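Local coordinates for gliding motility protein MglB (Myxococcus xanthus, PDB 6IZW), which probably acts as a Roadblock/LC7-family adaptor and regulator of nucleotide exchange on a small GTPase in gliding motility, at residues B[91-101]-B[118-129]; B[30-40]-B[50-60]. The protein carries 1 engineered substitution. All coordinates share one frame; numbering follows the deposited sequence.

Interaction 1. Residues B[91-101]-B[118-129]. With SO4 (sulfate ion), chain H.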
loop_
_atom_site.group_PDB
_atom_site.type_symbol
_atom_site.label_atom_id
_atom_site.label_comp_id
_atom_site.label_asym_id
_atom_site.label_seq_id
_atom_site.Cartn_x
_atom_site.Cartn_y
_atom_site.Cartn_z
ATOM N N TYR B 91 14.325 -10.310 -3.217
ATOM C CA TYR B 91 15.120 -9.151 -2.840
ATOM C C TYR B 91 14.679 -7.974 -3.696
ATOM O O TYR B 91 14.353 -8.149 -4.875
ATOM C CB TYR B 91 16.636 -9.429 -3.009
ATOM C CG TYR B 91 17.531 -8.207 -2.930
ATOM C CD1 TYR B 91 18.145 -7.847 -1.733
ATOM C CD2 TYR B 91 17.786 -7.432 -4.051
ATOM C CE1 TYR B 91 18.972 -6.728 -1.651
ATOM C CE2 TYR B 91 18.611 -6.310 -3.982
ATOM C CZ TYR B 91 19.204 -5.965 -2.777
ATOM O OH TYR B 91 20.027 -4.856 -2.690
HETATM N N MSE B 92 14.643 -6.785 -3.089
HETATM C CA MSE B 92 14.234 -5.542 -3.757
HETATM C C MSE B 92 15.153 -4.392 -3.361
HETATM O O MSE B 92 15.680 -4.394 -2.257
HETATM C CB MSE B 92 12.801 -5.168 -3.379
HETATM C CG MSE B 92 11.985 -6.313 -2.821
HETATM SE SE MSE B 92 10.261 -5.745 -2.078
HETATM C CE MSE B 92 10.826 -4.752 -0.547
ATOM N N THR B 93 15.319 -3.391 -4.225
ATOM C CA THR B 93 16.132 -2.233 -3.874
ATOM C C THR B 93 15.567 -0.972 -4.523
ATOM O O THR B 93 15.058 -1.012 -5.651
ATOM C CB THR B 93 17.603 -2.418 -4.286
ATOM O OG1 THR B 93 18.285 -1.154 -4.237
ATOM C CG2 THR B 93 17.708 -2.994 -5.690
ATOM N N ILE B 94 15.672 0.138 -3.798
ATOM C CA ILE B 94 15.224 1.436 -4.290
ATOM C C ILE B 94 16.240 1.955 -5.305
ATOM O O ILE B 94 17.435 2.057 -5.009
ATOM C CB ILE B 94 15.028 2.429 -3.133
ATOM C CG1 ILE B 94 13.758 2.087 -2.345
ATOM C CG2 ILE B 94 14.902 3.847 -3.654
ATOM C CD1 ILE B 94 13.968 1.123 -1.199
ATOM N N VAL B 95 15.761 2.270 -6.512
ATOM C CA VAL B 95 16.586 2.771 -7.605
ATOM C C VAL B 95 16.175 4.208 -7.889
ATOM O O VAL B 95 15.239 4.458 -8.657
ATOM C CB VAL B 95 16.444 1.896 -8.869
ATOM C CG1 VAL B 95 17.322 2.423 -9.990
ATOM C CG2 VAL B 95 16.761 0.440 -8.565
ATOM N N GLY B 96 16.859 5.161 -7.269
ATOM C CA GLY B 96 16.540 6.559 -7.474
ATOM C C GLY B 96 15.589 7.078 -6.423
ATOM O O GLY B 96 15.567 6.576 -5.298
ATOM N N SER B 97 14.781 8.071 -6.775
ATOM C CA SER B 97 13.881 8.673 -5.805
ATOM C C SER B 97 12.430 8.202 -5.922
ATOM O O SER B 97 11.637 8.491 -5.023
ATOM C CB SER B 97 13.941 10.202 -5.919
ATOM O OG SER B 97 12.786 10.812 -5.370
ATOM N N ARG B 98 12.041 7.502 -6.987
ATOM C CA ARG B 98 10.653 7.062 -7.065
ATOM C C ARG B 98 10.487 5.658 -7.628
ATOM O O ARG B 98 9.353 5.255 -7.902
ATOM C CB ARG B 98 9.796 8.075 -7.876
ATOM C CG ARG B 98 10.175 8.234 -9.378
ATOM C CD ARG B 98 9.285 9.295 -10.152
ATOM N NE ARG B 98 7.910 8.884 -10.515
ATOM C CZ ARG B 98 6.773 9.382 -9.992
ATOM N NH1 ARG B 98 6.786 10.344 -9.059
ATOM N NH2 ARG B 98 5.597 8.897 -10.433
ATOM N N VAL B 99 11.553 4.874 -7.738
ATOM C CA VAL B 99 11.484 3.584 -8.404
ATOM C C VAL B 99 11.965 2.507 -7.444
ATOM O O VAL B 99 12.665 2.779 -6.469
ATOM C CB VAL B 99 12.311 3.589 -9.702
ATOM C CG1 VAL B 99 11.936 2.439 -10.579
ATOM C CG2 VAL B 99 12.085 4.890 -10.437
ATOM N N VAL B 100 11.551 1.271 -7.719
ATOM C CA VAL B 100 11.897 0.112 -6.908
ATOM C C VAL B 100 12.121 -1.050 -7.860
ATOM O O VAL B 100 11.232 -1.376 -8.654
ATOM C CB VAL B 100 10.794 -0.252 -5.894
ATOM C CG1 VAL B 100 11.125 -1.554 -5.173
ATOM C CG2 VAL B 100 10.559 0.874 -4.908
ATOM N N LEU B 101 13.290 -1.687 -7.786
ATOM C CA LEU B 101 13.531 -2.881 -8.585
ATOM C C LEU B 101 13.382 -4.105 -7.702
ATOM O O LEU B 101 13.820 -4.109 -6.554
ATOM C CB LEU B 101 14.913 -2.876 -9.243
ATOM C CG LEU B 101 15.011 -3.634 -10.583
ATOM C CD1 LEU B 101 16.324 -3.300 -11.253
ATOM C CD2 LEU B 101 14.856 -5.158 -10.478
ATOM N N ILE B 118 22.469 -6.944 -9.497
ATOM C CA ILE B 118 21.633 -5.822 -9.083
ATOM C C ILE B 118 22.463 -4.562 -8.870
ATOM O O ILE B 118 21.963 -3.445 -9.053
ATOM C CB ILE B 118 20.836 -6.216 -7.826
ATOM C CG1 ILE B 118 19.541 -6.925 -8.232
ATOM C CG2 ILE B 118 20.548 -5.009 -6.935
ATOM C CD1 ILE B 118 18.997 -7.831 -7.167
ATOM N N LYS B 119 23.735 -4.706 -8.488
ATOM C CA LYS B 119 24.610 -3.539 -8.403
ATOM C C LYS B 119 24.735 -2.848 -9.759
ATOM O O LYS B 119 24.819 -1.614 -9.834
ATOM C CB LYS B 119 25.987 -3.954 -7.880
ATOM N N LYS B 120 24.731 -3.627 -10.841
ATOM C CA LYS B 120 24.899 -3.102 -12.188
ATOM C C LYS B 120 23.576 -2.637 -12.791
ATOM O O LYS B 120 23.482 -1.512 -13.296
ATOM C CB LYS B 120 25.548 -4.162 -13.084
ATOM N N ALA B 121 22.551 -3.493 -12.747
ATOM C CA ALA B 121 21.251 -3.127 -13.303
ATOM C C ALA B 121 20.719 -1.839 -12.683
ATOM O O ALA B 121 20.228 -0.956 -13.395
ATOM C CB ALA B 121 20.258 -4.272 -13.109
ATOM N N SER B 122 20.815 -1.707 -11.359
ATOM C CA SER B 122 20.412 -0.460 -10.722
ATOM C C SER B 122 21.234 0.710 -11.243
ATOM O O SER B 122 20.683 1.746 -11.624
ATOM C CB SER B 122 20.543 -0.567 -9.206
ATOM O OG SER B 122 20.508 0.724 -8.628
ATOM N N ASP B 123 22.561 0.559 -11.268
ATOM C CA ASP B 123 23.417 1.613 -11.809
ATOM C C ASP B 123 23.115 1.872 -13.283
ATOM O O ASP B 123 23.179 3.021 -13.742
ATOM C CB ASP B 123 24.890 1.243 -11.608
ATOM C CG ASP B 123 25.793 2.467 -11.486
ATOM O OD1 ASP B 123 25.265 3.580 -11.252
ATOM O OD2 ASP B 123 27.030 2.315 -11.629
ATOM N N GLU B 124 22.769 0.818 -14.031
ATOM C CA GLU B 124 22.326 0.984 -15.410
ATOM C C GLU B 124 21.007 1.750 -15.487
ATOM O O GLU B 124 20.789 2.523 -16.428
ATOM C CB GLU B 124 22.183 -0.384 -16.075
ATOM C CG GLU B 124 22.840 -0.490 -17.434
ATOM C CD GLU B 124 22.675 -1.867 -18.051
ATOM O OE1 GLU B 124 22.217 -2.788 -17.334
ATOM O OE2 GLU B 124 23.007 -2.028 -19.250
ATOM N N LEU B 125 20.111 1.546 -14.516
ATOM C CA LEU B 125 18.799 2.184 -14.588
ATOM C C LEU B 125 18.896 3.683 -14.349
ATOM O O LEU B 125 18.195 4.465 -15.000
ATOM C CB LEU B 125 17.839 1.546 -13.586
ATOM C CG LEU B 125 17.226 0.222 -14.038
ATOM C CD1 LEU B 125 16.241 -0.265 -13.011
ATOM C CD2 LEU B 125 16.560 0.379 -15.393
ATOM N N THR B 126 19.744 4.104 -13.413
ATOM C CA THR B 126 19.948 5.532 -13.213
ATOM C C THR B 126 20.658 6.170 -14.403
ATOM O O THR B 126 20.535 7.384 -14.607
ATOM C CB THR B 126 20.732 5.776 -11.926
ATOM O OG1 THR B 126 22.136 5.761 -12.210
ATOM C CG2 THR B 126 20.425 4.692 -10.907
ATOM N N LYS B 127 21.389 5.377 -15.193
ATOM C CA LYS B 127 21.968 5.898 -16.425
ATOM C C LYS B 127 20.888 6.169 -17.467
ATOM O O LYS B 127 20.978 7.147 -18.223
ATOM C CB LYS B 127 23.017 4.928 -16.975
ATOM N N ILE B 128 19.855 5.321 -17.521
ATOM C CA ILE B 128 18.741 5.575 -18.431
ATOM C C ILE B 128 17.943 6.790 -17.966
ATOM O O ILE B 128 17.606 7.673 -18.764
ATOM C CB ILE B 128 17.851 4.328 -18.562
ATOM C CG1 ILE B 128 18.673 3.131 -19.050
ATOM C CG2 ILE B 128 16.684 4.606 -19.500
ATOM C CD1 ILE B 128 17.905 1.816 -19.067
ATOM N N PHE B 129 17.646 6.866 -16.664
ATOM C CA PHE B 129 16.929 8.025 -16.141
ATOM C C PHE B 129 17.743 9.302 -16.280
ATOM O O PHE B 129 17.185 10.399 -16.163
ATOM C CB PHE B 129 16.547 7.819 -14.665
ATOM C CG PHE B 129 15.627 6.642 -14.417
ATOM C CD1 PHE B 129 14.942 6.031 -15.459
ATOM C CD2 PHE B 129 15.446 6.155 -13.131
ATOM C CE1 PHE B 129 14.107 4.954 -15.222
ATOM C CE2 PHE B 129 14.612 5.083 -12.891
ATOM C CZ PHE B 129 13.941 4.482 -13.939
HETATM S S SO4 H . 4.330 11.188 -8.259
HETATM O O1 SO4 H . 3.370 10.605 -9.184
HETATM O O2 SO4 H . 5.663 10.950 -8.817
HETATM O O3 SO4 H . 4.207 10.585 -6.947
HETATM O O4 SO4 H . 4.023 12.624 -8.168
#
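Val95 and Ser122 mark the closest backbone approach of a β-hairpin to a helix, their CA atoms 5.9 Å apart. The hairpin is antiparallel: Thr93 and Leu101 form a hydrogen-bonded pair, Val95 N donates to Val99 O, and the turn follows. Strand 99-101 runs nearly antiparallel to helix 118-129, at 152° and 10.4 Å between axes. Gly96 suits the turn, because a CB at its positive phi would collide with the carbonyl O of Val95.

The chemistry across the contact is apolar. Val95 straddles the helix surface with its two methyls: CG1, anti to the backbone N (chi1 -179°), meets Leu125 CB at 3.7 Å, while CG2 reaches Ser122 OG at 3.8 Å, where a small side chain lets the hairpin come close. An alanine here would take away both methyls and probably leave a gap between the hairpin end and Leu125. Leu101 CD1 touches Leu125 CD1 at 3.5 Å, the two chains crossing at about a right angle. Farther along, Ile118 CD1 packs obliquely against Tyr91 CD2, and its CG2 slides past Thr93 CG2. Thr93 thus offers its methyl to the helix, while OG1 bonds Pro79 O. At the other end Phe129 CE2 meets Val99 CG2 at 3.5 Å, with Val95 O near the ring plane at its edge and Leu125 O above one face.

Helix 9-25 packs alongside, its Leu22 meeting Ile118 and Ala121 and its Ile15 meeting Phe129, while Leu33 of strand 28-35 touches Leu125; Met92 points away and, with Val100, touches helix 52-72 across the sheet.

Interaction 2. Residues B[30-40]-B[50-60]. With SO4 (sulfate ion), chain H.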
loop_
_atom_site.group_PDB
_atom_site.type_symbol
_atom_site.label_atom_id
_atom_site.label_comp_id
_atom_site.label_asym_id
_atom_site.label_seq_id
_atom_site.Cartn_x
_atom_site.Cartn_y
_atom_site.Cartn_z
ATOM N N VAL B 30 11.412 -14.148 -11.678
ATOM C CA VAL B 30 10.812 -12.923 -12.207
ATOM C C VAL B 30 11.660 -11.722 -11.807
ATOM O O VAL B 30 12.424 -11.758 -10.842
ATOM C CB VAL B 30 9.348 -12.665 -11.746
ATOM C CG1 VAL B 30 8.478 -13.876 -11.961
ATOM C CG2 VAL B 30 9.264 -12.096 -10.301
ATOM N N VAL B 31 11.523 -10.659 -12.590
ATOM C CA VAL B 31 12.061 -9.341 -12.273
ATOM C C VAL B 31 10.990 -8.326 -12.643
ATOM O O VAL B 31 10.261 -8.524 -13.618
ATOM C CB VAL B 31 13.371 -9.063 -13.040
ATOM C CG1 VAL B 31 13.656 -7.552 -13.140
ATOM C CG2 VAL B 31 14.535 -9.813 -12.406
ATOM N N PHE B 32 10.872 -7.248 -11.867
ATOM C CA PHE B 32 9.998 -6.167 -12.305
ATOM C C PHE B 32 10.396 -4.866 -11.628
ATOM O O PHE B 32 11.130 -4.853 -10.637
ATOM C CB PHE B 32 8.509 -6.477 -12.062
ATOM C CG PHE B 32 8.137 -6.653 -10.620
ATOM C CD1 PHE B 32 7.766 -5.564 -9.846
ATOM C CD2 PHE B 32 8.128 -7.916 -10.047
ATOM C CE1 PHE B 32 7.411 -5.729 -8.507
ATOM C CE2 PHE B 32 7.777 -8.095 -8.713
ATOM C CZ PHE B 32 7.414 -7.005 -7.939
ATOM N N LEU B 33 9.894 -3.771 -12.200
ATOM C CA LEU B 33 10.201 -2.417 -11.779
ATOM C C LEU B 33 8.890 -1.703 -11.474
ATOM O O LEU B 33 7.961 -1.749 -12.284
ATOM C CB LEU B 33 10.982 -1.685 -12.872
ATOM C CG LEU B 33 11.684 -0.403 -12.440
ATOM C CD1 LEU B 33 12.865 -0.760 -11.550
ATOM C CD2 LEU B 33 12.122 0.471 -13.634
ATOM N N VAL B 34 8.807 -1.053 -10.309
ATOM C CA VAL B 34 7.561 -0.459 -9.831
ATOM C C VAL B 34 7.842 0.930 -9.276
ATOM O O VAL B 34 8.814 1.138 -8.543
ATOM C CB VAL B 34 6.868 -1.339 -8.767
ATOM C CG1 VAL B 34 7.804 -1.657 -7.622
ATOM C CG2 VAL B 34 5.618 -0.652 -8.233
ATOM N N ASP B 35 6.998 1.884 -9.645
ATOM C CA ASP B 35 7.013 3.197 -9.024
ATOM C C ASP B 35 6.578 3.099 -7.560
ATOM O O ASP B 35 5.844 2.189 -7.161
ATOM C CB ASP B 35 6.079 4.136 -9.796
ATOM C CG ASP B 35 6.275 5.587 -9.431
ATOM O OD1 ASP B 35 5.982 5.977 -8.275
ATOM O OD2 ASP B 35 6.719 6.349 -10.318
ATOM N N LYS B 36 7.020 4.066 -6.761
ATOM C CA LYS B 36 6.638 4.082 -5.358
ATOM C C LYS B 36 5.125 4.198 -5.187
ATOM O O LYS B 36 4.560 3.627 -4.243
ATOM C CB LYS B 36 7.356 5.224 -4.638
ATOM C CG LYS B 36 8.687 4.799 -4.013
ATOM C CD LYS B 36 9.309 5.927 -3.206
ATOM C CE LYS B 36 10.765 5.599 -2.866
ATOM N NZ LYS B 36 11.351 6.599 -1.941
ATOM N N ASN B 37 4.448 4.902 -6.091
ATOM C CA ASN B 37 3.016 5.098 -5.943
ATOM C C ASN B 37 2.220 3.859 -6.316
ATOM O O ASN B 37 0.994 3.892 -6.215
ATOM C CB ASN B 37 2.546 6.306 -6.769
ATOM C CG ASN B 37 2.758 6.133 -8.282
ATOM O OD1 ASN B 37 2.714 5.022 -8.832
ATOM N ND2 ASN B 37 2.976 7.250 -8.961
ATOM N N GLY B 38 2.885 2.786 -6.750
ATOM C CA GLY B 38 2.241 1.532 -7.086
ATOM C C GLY B 38 2.262 1.185 -8.560
ATOM O O GLY B 38 1.920 0.048 -8.913
ATOM N N GLN B 39 2.630 2.120 -9.433
ATOM C CA GLN B 39 2.524 1.908 -10.875
ATOM C C GLN B 39 3.632 0.981 -11.393
ATOM O O GLN B 39 4.823 1.294 -11.281
ATOM C CB GLN B 39 2.578 3.251 -11.600
ATOM C CG GLN B 39 2.690 3.121 -13.119
ATOM C CD GLN B 39 1.475 2.445 -13.724
ATOM O OE1 GLN B 39 0.345 2.797 -13.402
ATOM N NE2 GLN B 39 1.699 1.441 -14.568
ATOM N N LEU B 40 3.234 -0.146 -11.980
ATOM C CA LEU B 40 4.171 -1.077 -12.597
ATOM C C LEU B 40 4.761 -0.468 -13.867
ATOM O O LEU B 40 4.021 -0.058 -14.768
ATOM C CB LEU B 40 3.462 -2.390 -12.922
ATOM C CG LEU B 40 4.247 -3.415 -13.745
ATOM C CD1 LEU B 40 5.504 -3.824 -13.002
ATOM C CD2 LEU B 40 3.399 -4.647 -14.054
ATOM N N ILE B 50 1.436 -15.531 -13.162
ATOM C CA ILE B 50 1.743 -14.723 -11.992
ATOM C C ILE B 50 1.233 -13.313 -12.255
ATOM O O ILE B 50 1.301 -12.813 -13.383
ATOM C CB ILE B 50 3.250 -14.748 -11.652
ATOM C CG1 ILE B 50 3.450 -14.750 -10.142
ATOM C CG2 ILE B 50 3.995 -13.576 -12.273
ATOM C CD1 ILE B 50 4.899 -14.827 -9.739
ATOM N N ASP B 51 0.692 -12.689 -11.216
ATOM C CA ASP B 51 -0.010 -11.416 -11.346
ATOM C C ASP B 51 0.947 -10.287 -10.972
ATOM O O ASP B 51 1.030 -9.872 -9.815
ATOM C CB ASP B 51 -1.263 -11.410 -10.480
ATOM C CG ASP B 51 -2.210 -10.283 -10.841
ATOM O OD1 ASP B 51 -1.724 -9.220 -11.296
ATOM O OD2 ASP B 51 -3.437 -10.468 -10.675
ATOM N N THR B 52 1.642 -9.762 -11.977
ATOM C CA THR B 52 2.599 -8.694 -11.747
ATOM C C THR B 52 1.933 -7.363 -11.393
ATOM O O THR B 52 2.602 -6.477 -10.845
ATOM C CB THR B 52 3.482 -8.540 -12.988
ATOM O OG1 THR B 52 2.689 -8.070 -14.090
ATOM C CG2 THR B 52 4.089 -9.888 -13.360
ATOM N N THR B 53 0.646 -7.185 -11.698
ATOM C CA THR B 53 -0.020 -5.954 -11.281
ATOM C C THR B 53 -0.272 -5.957 -9.774
ATOM O O THR B 53 -0.020 -4.954 -9.097
ATOM C CB THR B 53 -1.323 -5.759 -12.057
ATOM O OG1 THR B 53 -1.012 -5.344 -13.392
ATOM C CG2 THR B 53 -2.168 -4.683 -11.412
ATOM N N SER B 54 -0.740 -7.089 -9.236
ATOM C CA SER B 54 -0.860 -7.245 -7.789
ATOM C C SER B 54 0.500 -7.161 -7.103
ATOM O O SER B 54 0.631 -6.531 -6.047
ATOM C CB SER B 54 -1.523 -8.581 -7.460
ATOM O OG SER B 54 -2.869 -8.627 -7.882
ATOM N N LEU B 55 1.518 -7.808 -7.681
ATOM C CA LEU B 55 2.859 -7.784 -7.101
ATOM C C LEU B 55 3.368 -6.357 -6.958
ATOM O O LEU B 55 3.857 -5.963 -5.893
ATOM C CB LEU B 55 3.805 -8.606 -7.973
ATOM C CG LEU B 55 4.759 -9.633 -7.366
ATOM C CD1 LEU B 55 4.101 -10.485 -6.281
ATOM C CD2 LEU B 55 5.251 -10.513 -8.503
ATOM N N ALA B 56 3.233 -5.559 -8.019
ATOM C CA ALA B 56 3.675 -4.170 -7.972
ATOM C C ALA B 56 2.961 -3.384 -6.881
ATOM O O ALA B 56 3.549 -2.476 -6.278
ATOM C CB ALA B 56 3.442 -3.504 -9.327
ATOM N N SER B 57 1.688 -3.698 -6.628
ATOM C CA SER B 57 0.902 -2.905 -5.687
ATOM C C SER B 57 1.273 -3.238 -4.245
ATOM O O SER B 57 1.388 -2.344 -3.404
ATOM C CB SER B 57 -0.592 -3.144 -5.936
ATOM O OG SER B 57 -1.386 -2.318 -5.112
ATOM N N LEU B 58 1.452 -4.527 -3.955
ATOM C CA LEU B 58 1.916 -4.951 -2.645
ATOM C C LEU B 58 3.344 -4.482 -2.395
ATOM O O LEU B 58 3.685 -4.062 -1.280
ATOM C CB LEU B 58 1.823 -6.469 -2.547
ATOM C CG LEU B 58 0.422 -7.049 -2.658
ATOM C CD1 LEU B 58 0.505 -8.524 -3.023
ATOM C CD2 LEU B 58 -0.340 -6.854 -1.339
ATOM N N THR B 59 4.181 -4.525 -3.431
ATOM C CA THR B 59 5.560 -4.091 -3.282
ATOM C C THR B 59 5.614 -2.634 -2.873
ATOM O O THR B 59 6.280 -2.278 -1.896
ATOM C CB THR B 59 6.327 -4.326 -4.584
ATOM O OG1 THR B 59 6.527 -5.735 -4.769
ATOM C CG2 THR B 59 7.677 -3.617 -4.558
ATOM N N ALA B 60 4.900 -1.771 -3.594
ATOM C CA ALA B 60 4.971 -0.354 -3.272
ATOM C C ALA B 60 4.324 -0.063 -1.931
ATOM O O ALA B 60 4.723 0.884 -1.243
ATOM C CB ALA B 60 4.323 0.477 -4.376
HETATM S S SO4 H . 4.330 11.188 -8.259
HETATM O O1 SO4 H . 3.370 10.605 -9.184
HETATM O O2 SO4 H . 5.663 10.950 -8.817
HETATM O O3 SO4 H . 4.207 10.585 -6.947
HETATM O O4 SO4 H . 4.023 12.624 -8.168
HETATM O O HOH W 1 6.412 2.735 -2.189
HETATM O O HOH W 2 0.293 -2.241 -9.386
#
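The Phe32 ring meets Thr59 edge-on: OG1 lies in the ring plane, 3.5 Å from CZ. Leu55 CD2 approaches CE2 obliquely at 3.5 Å, and Ala56 CA comes obliquely to CE1. With CG between the backbone N and the carbonyl carbon (chi1 63°), the ring stands off its strand toward the helix, and an aromatic is long enough to span the interval. Thr59 OG1 gives its proton to Leu55 O, from above the carbonyl plane; that oxygen also accepts from Thr59 N. The hydroxyl is therefore satisfied within its own helix, leaving Thr59 CG2 to pack 3.6 Å from Val34 CG1. Val34 CG2 rests on Ala56 O and lies 3.8 Å from Ala56 CB.

Strand 30-35 and helix 52-60 cross at -53° with axes 8.4 Å apart. This is the Roadblock/LC7 arrangement, with helix 52-72 lying on one face of a five-stranded antiparallel sheet, and Ile73 of the second subunit packs on Ile50 and Leu55.

Small residues bring the helix close to the type I turn of Asp35 to Gly38: Ala60 CB sits 3.2 Å from Lys36 O and 3.6 Å from Gly38 CA. Gly38 takes a positive phi that would jam any CB against Asn37 O. Two Asx turns stiffen the bend, Asp35 OD1 accepting from Asn37 N and Asn37 OD1 from Gln39 N. One water joins Lys36 O to Ala60 O, and another joins Gly38 O to Thr53 O. Beyond the turn, Leu40 CB covers Ala56 CB, and its CD2 reaches Thr52 OG1, just after Asp51, which N-caps the helix through OD1.

The two contacts share the sheet in which strands 28-35 and 99-106 are neighbours, but use its opposite faces. Interaction 1 is a buried, almost wholly apolar contact that no other protein chain of the assembly touches. Interaction 2 is only partly buried: its apolar centre gives way to a turn bridged to the helix by waters, and its helix meets both the second subunit and a different protein. They join where Val99 CG1 packs on Leu33 CG and Arg98 O probably accepts from Lys36 N. Arg98 NH2 lies 2.8 Å from Asp35 OD2, and both turns flank one sulfate, weakly held by Asn37 and doubtfully modelled against Arg98.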